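Local structure of beta-Lactamase/D-Alanine Carboxypeptidase (Pseudomonas syringae pv. tomato, 5EVI) at residues I34-H39 against Q361-L366; V49-T54 against Q205-L210. The protein probably hydrolyses beta-lactam antibiotics to substituted beta-amino acids, as a class C (AmpC) beta-lactamase that confers antibiotic resistance. All coordinates share one frame; numbering follows the deposited sequence.

Contact 1. Residues I34-H39 against Q361-L366; sequences IAITRH and QHAEPL
R38, the last residue of strand 31-38, lays its side chain against the C-terminal end of helix 356-363. Its NE stops 3.2 Å from the carbonyl O of A363, yet the angle is too poor for a hydrogen bond, and CD is almost as near, at 3.3 Å from the same A363 O. Farther out, P365 places its CD over one face of the guanidinium, 4.0 Å from R38 NH1. With CG anti to the backbone N (chi1 -171°) the arginine reaches out from the strand, and the bend at chi3 (73°) turns its head beside the helix end. Two residues earlier, and also directed toward the helix, I36 meets it more loosely, its CG2 4.5 Å from A363 CB. I36 and R38 also touch strand 337-343 through I339 and L337, while L12 of helix 9-27 packs on A363, so the two terminal helices lie together on this part of the sheet. E364, where helical geometry ends, turns its carboxylate to the methylated lysine at position 335. The contact thus combines loose van der Waals packing with a close but poorly angled approach of the arginine to A363 O; its positive charge near the helix C-terminus probably adds a favourable electrostatic term.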
loop_
_atom_site.group_PDB
_atom_site.type_symbol
_atom_site.label_atom_id
_atom_site.label_comp_id
_atom_site.label_asym_id
_atom_site.label_seq_id
_atom_site.Cartn_x
_atom_site.Cartn_y
_atom_site.Cartn_z
ATOM N N ILE B 34 7.068 -10.169 11.316
ATOM C CA ILE B 34 7.053 -8.801 11.835
ATOM C C ILE B 34 8.475 -8.292 11.750
ATOM O O ILE B 34 9.408 -9.026 12.085
ATOM C CB ILE B 34 6.558 -8.782 13.306
ATOM C CG1 ILE B 34 5.082 -9.195 13.372
ATOM C CG2 ILE B 34 6.778 -7.400 13.950
ATOM C CD1 ILE B 34 4.662 -9.666 14.746
ATOM N N ALA B 35 8.635 -7.074 11.271
ATOM C CA ALA B 35 9.891 -6.361 11.305
ATOM C C ALA B 35 9.642 -4.983 11.910
ATOM O O ALA B 35 8.673 -4.312 11.540
ATOM C CB ALA B 35 10.446 -6.233 9.912
ATOM N N ILE B 36 10.527 -4.581 12.824
ATOM C CA ILE B 36 10.591 -3.229 13.384
ATOM C C ILE B 36 11.892 -2.523 12.966
ATOM O O ILE B 36 12.947 -3.160 12.826
ATOM C CB ILE B 36 10.534 -3.268 14.941
ATOM C CG1 ILE B 36 9.195 -3.843 15.413
ATOM C CG2 ILE B 36 10.735 -1.883 15.578
ATOM C CD1 ILE B 36 9.219 -4.292 16.850
ATOM N N THR B 37 11.803 -1.212 12.789
ATOM C CA THR B 37 12.982 -0.354 12.592
ATOM C C THR B 37 12.843 0.829 13.557
ATOM O O THR B 37 11.759 1.398 13.703
ATOM C CB THR B 37 13.184 0.061 11.105
ATOM O OG1 THR B 37 14.420 0.785 10.946
ATOM C CG2 THR B 37 12.018 0.902 10.625
ATOM N N ARG B 38 13.929 1.139 14.271
ATOM C CA ARG B 38 13.949 2.217 15.243
ATOM C C ARG B 38 15.337 2.826 15.114
ATOM O O ARG B 38 16.324 2.171 15.445
ATOM C CB ARG B 38 13.710 1.698 16.671
ATOM C CG ARG B 38 13.513 2.791 17.709
ATOM C CD ARG B 38 12.982 2.205 19.019
ATOM N NE ARG B 38 14.032 1.459 19.713
ATOM C CZ ARG B 38 15.053 2.004 20.394
ATOM N NH1 ARG B 38 15.202 3.325 20.527
ATOM N NH2 ARG B 38 15.957 1.209 20.943
ATOM N N HIS B 39 15.389 4.045 14.588
ATOM C CA HIS B 39 16.626 4.743 14.211
ATOM C C HIS B 39 17.585 3.929 13.346
ATOM O O HIS B 39 18.812 3.954 13.580
ATOM C CB HIS B 39 17.370 5.283 15.457
ATOM C CG HIS B 39 16.557 6.216 16.300
ATOM N ND1 HIS B 39 16.127 7.449 15.856
ATOM C CD2 HIS B 39 16.107 6.098 17.569
ATOM C CE1 HIS B 39 15.432 8.041 16.810
ATOM N NE2 HIS B 39 15.401 7.237 17.859
ATOM N N GLN B 361 4.500 0.849 20.925
ATOM C CA GLN B 361 4.463 1.351 22.309
ATOM C C GLN B 361 5.558 0.683 23.171
ATOM O O GLN B 361 6.231 1.371 23.914
ATOM C CB GLN B 361 3.067 1.172 22.912
ATOM C CG GLN B 361 2.877 1.719 24.321
ATOM C CD GLN B 361 1.459 1.546 24.841
ATOM O OE1 GLN B 361 1.237 0.952 25.888
ATOM N NE2 GLN B 361 0.491 2.050 24.105
ATOM N N HIS B 362 5.787 -0.623 23.021
ATOM C CA HIS B 362 6.893 -1.301 23.754
ATOM C C HIS B 362 8.291 -0.948 23.227
ATOM O O HIS B 362 9.218 -0.770 24.019
ATOM C CB HIS B 362 6.737 -2.830 23.739
ATOM C CG HIS B 362 5.520 -3.323 24.458
ATOM N ND1 HIS B 362 5.139 -2.844 25.691
ATOM C CD2 HIS B 362 4.603 -4.260 24.117
ATOM C CE1 HIS B 362 4.027 -3.447 26.069
ATOM N NE2 HIS B 362 3.685 -4.316 25.134
ATOM N N ALA B 363 8.443 -0.871 21.905
ATOM C CA ALA B 363 9.753 -0.640 21.279
ATOM C C ALA B 363 10.371 0.740 21.586
ATOM O O ALA B 363 11.590 0.870 21.647
ATOM C CB ALA B 363 9.658 -0.857 19.773
ATOM N N GLU B 364 9.524 1.746 21.787
ATOM C CA GLU B 364 9.964 3.122 22.017
ATOM C C GLU B 364 10.005 3.401 23.524
ATOM O O GLU B 364 9.005 3.172 24.218
ATOM C CB GLU B 364 8.985 4.086 21.333
ATOM C CG GLU B 364 9.479 5.522 21.161
ATOM C CD GLU B 364 8.349 6.513 20.908
ATOM O OE1 GLU B 364 7.234 6.074 20.552
ATOM O OE2 GLU B 364 8.567 7.740 21.069
ATOM N N PRO B 365 11.154 3.897 24.043
ATOM C CA PRO B 365 11.161 4.375 25.430
ATOM C C PRO B 365 10.457 5.734 25.558
ATOM O O PRO B 365 10.022 6.304 24.557
ATOM C CB PRO B 365 12.658 4.494 25.751
ATOM C CG PRO B 365 13.293 4.797 24.445
ATOM C CD PRO B 365 12.469 4.087 23.396
ATOM N N LEU B 366 10.364 6.248 26.779
ATOM C CA LEU B 366 9.663 7.512 27.042
ATOM C C LEU B 366 10.350 8.697 26.322
ATOM O O LEU B 366 11.580 8.766 26.251
ATOM C CB LEU B 366 9.583 7.792 28.558
ATOM C CG LEU B 366 8.355 8.494 29.173
ATOM C CD1 LEU B 366 8.762 9.319 30.390
ATOM C CD2 LEU B 366 7.572 9.351 28.182
#

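Contact 2. Residues V49-T54 against Q205-L210; sequences VASKAT and QGYNTL
The extended side chain of K52 runs obliquely across one face of the Y207 ring, while the phenol oxygen of that ring reaches the backbone of the same lysine. CE sits over the face in a CH-pi contact, 4.0 Å from the Y207 ring centroid and displaced toward the rim. CD comes just as close to the ring atoms, 3.7 Å from Y207 CE1. The ammonium group lies farther along, in an off-centre cation-pi arrangement with NZ 4.4 Å from the Y207 centroid and 32° off the ring normal; its stronger partner is the carboxylate of D211, with which it forms a salt bridge. Placing K52 CG beside its own backbone N (chi1 -59°) starts the chain next to the phenol oxygen, and the extended torsions beyond CG carry it over the ring.

At the far end of the ring, K52 N donates a nearly straight hydrogen bond to Y207 OH (2.9 Å, 168°). A water also binds the hydroxyl, and S51 CA lies at the ring edge near its plane, 3.4 Å from Y207 OH. The phenol is thus held at its oxygen as well as over a face. Beside it, Q205 N donates to A50 O at 2.8 Å, and S51 CB packs on Q205 CB. The glutamine then bends at chi2, and its OE1 accepts a hydrogen bond from a second water, which is only weakly linked to S51 OG.

The arrangement joins the loop after edge strand 43-48 of the large antiparallel sheet to strand 206-207, which pairs with 213-214 in a small two-stranded antiparallel sheet: a loop-to-strand contact at the periphery of the serine beta-lactamase fold.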
loop_
_atom_site.group_PDB
_atom_site.type_symbol
_atom_site.label_atom_id
_atom_site.label_comp_id
_atom_site.label_asym_id
_atom_site.label_seq_id
_atom_site.Cartn_x
_atom_site.Cartn_y
_atom_site.Cartn_z
ATOM N N VAL B 49 4.210 -21.066 10.363
ATOM C CA VAL B 49 4.666 -21.704 9.132
ATOM C C VAL B 49 4.076 -21.013 7.915
ATOM O O VAL B 49 2.931 -20.475 7.975
ATOM C CB VAL B 49 4.339 -23.211 9.122
ATOM C CG1 VAL B 49 5.188 -23.948 10.172
ATOM C CG2 VAL B 49 2.864 -23.478 9.362
ATOM N N ALA B 50 4.831 -21.039 6.822
ATOM C CA ALA B 50 4.379 -20.433 5.537
ATOM C C ALA B 50 3.293 -21.274 4.852
ATOM O O ALA B 50 2.474 -20.763 4.057
ATOM C CB ALA B 50 5.569 -20.274 4.617
ATOM N N SER B 51 3.299 -22.572 5.171
ATOM C CA SER B 51 2.382 -23.551 4.638
ATOM C C SER B 51 2.275 -24.777 5.548
ATOM O O SER B 51 3.298 -25.354 5.940
ATOM C CB SER B 51 2.856 -23.994 3.242
ATOM O OG SER B 51 2.033 -25.042 2.785
ATOM N N LYS B 52 1.042 -25.196 5.850
ATOM C CA LYS B 52 0.801 -26.407 6.644
ATOM C C LYS B 52 1.274 -27.663 5.900
ATOM O O LYS B 52 1.839 -28.600 6.517
ATOM C CB LYS B 52 -0.683 -26.578 7.010
ATOM C CG LYS B 52 -1.319 -25.449 7.800
ATOM C CD LYS B 52 -2.820 -25.435 7.547
ATOM C CE LYS B 52 -3.480 -24.262 8.242
ATOM N NZ LYS B 52 -4.960 -24.348 8.205
ATOM N N ALA B 53 1.061 -27.671 4.587
ATOM C CA ALA B 53 1.407 -28.804 3.728
ATOM C C ALA B 53 2.908 -29.071 3.580
ATOM O O ALA B 53 3.281 -30.217 3.370
ATOM C CB ALA B 53 0.806 -28.633 2.355
ATOM N N THR B 54 3.735 -28.020 3.615
ATOM C CA THR B 54 5.217 -28.133 3.619
ATOM C C THR B 54 5.788 -28.105 5.039
ATOM O O THR B 54 6.873 -28.652 5.283
ATOM C CB THR B 54 5.899 -26.982 2.868
ATOM O OG1 THR B 54 5.782 -25.775 3.633
ATOM C CG2 THR B 54 5.307 -26.776 1.462
ATOM N N GLN B 205 1.609 -19.837 1.586
ATOM C CA GLN B 205 0.274 -20.259 1.177
ATOM C C GLN B 205 -0.636 -19.352 1.948
ATOM O O GLN B 205 -0.351 -19.089 3.116
ATOM C CB GLN B 205 0.086 -21.716 1.591
ATOM C CG GLN B 205 -1.224 -22.363 1.217
ATOM C CD GLN B 205 -1.373 -22.481 -0.285
ATOM O OE1 GLN B 205 -0.840 -23.386 -0.905
ATOM N NE2 GLN B 205 -2.104 -21.583 -0.858
ATOM N N GLY B 206 -1.661 -18.795 1.298
ATOM C CA GLY B 206 -2.706 -18.077 1.998
ATOM C C GLY B 206 -3.762 -19.050 2.504
ATOM O O GLY B 206 -3.899 -20.167 1.963
ATOM N N TYR B 207 -4.429 -18.678 3.600
ATOM C CA TYR B 207 -5.604 -19.401 4.078
ATOM C C TYR B 207 -6.834 -18.501 4.102
ATOM O O TYR B 207 -6.749 -17.332 4.485
ATOM C CB TYR B 207 -5.316 -20.046 5.425
ATOM C CG TYR B 207 -4.166 -21.007 5.270
ATOM C CD1 TYR B 207 -4.380 -22.337 4.867
ATOM C CD2 TYR B 207 -2.838 -20.566 5.398
ATOM C CE1 TYR B 207 -3.311 -23.212 4.656
ATOM C CE2 TYR B 207 -1.780 -21.438 5.202
ATOM C CZ TYR B 207 -2.022 -22.752 4.840
ATOM O OH TYR B 207 -0.975 -23.599 4.619
ATOM N N ASN B 208 -7.944 -19.030 3.614
ATOM C CA ASN B 208 -9.185 -18.252 3.442
ATOM C C ASN B 208 -10.087 -18.327 4.687
ATOM O O ASN B 208 -9.659 -18.807 5.746
ATOM C CB ASN B 208 -9.874 -18.686 2.142
ATOM C CG ASN B 208 -10.484 -20.084 2.223
ATOM O OD1 ASN B 208 -10.512 -20.730 3.294
ATOM N ND2 ASN B 208 -11.023 -20.556 1.083
ATOM N N THR B 209 -11.330 -17.862 4.577
ATOM C CA THR B 209 -12.243 -17.801 5.728
ATOM C C THR B 209 -12.655 -19.142 6.300
ATOM O O THR B 209 -13.105 -19.204 7.442
ATOM C CB THR B 209 -13.556 -17.061 5.371
ATOM O OG1 THR B 209 -14.061 -17.561 4.129
ATOM C CG2 THR B 209 -13.300 -15.580 5.285
ATOM N N LEU B 210 -12.549 -20.207 5.501
ATOM C CA LEU B 210 -12.697 -21.566 6.006
ATOM C C LEU B 210 -11.378 -22.270 6.224
ATOM O O LEU B 210 -11.330 -23.507 6.299
ATOM C CB LEU B 210 -13.559 -22.390 5.061
ATOM C CG LEU B 210 -15.024 -22.022 5.074
ATOM C CD1 LEU B 210 -15.796 -23.004 4.221
ATOM C CD2 LEU B 210 -15.607 -21.916 6.479
HETATM O O HOH W 1 -0.384 -25.849 0.427
HETATM O O HOH W 2 -1.505 -25.763 3.200
#

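How the contacts relate
Contacts 1 and 2 lie toward different ends of the first two strands of the large antiparallel sheet. Contact 1 uses the end of strand 31-38, whereas contact 2 begins in the loop that follows its antiparallel neighbour 43-48. Their centres are 29 Å apart and their nearest atoms about 11 Å apart, without touching. In sequence, both segments of contact 2 fall between those of contact 1, which brings the C-terminal tail back to the first strand. Both are peripheral, with centres 21 and 23 Å from the chain centre. Neither includes S68, K71 or K318, which match the SxxK and KTG motifs expected to form the active site in this family.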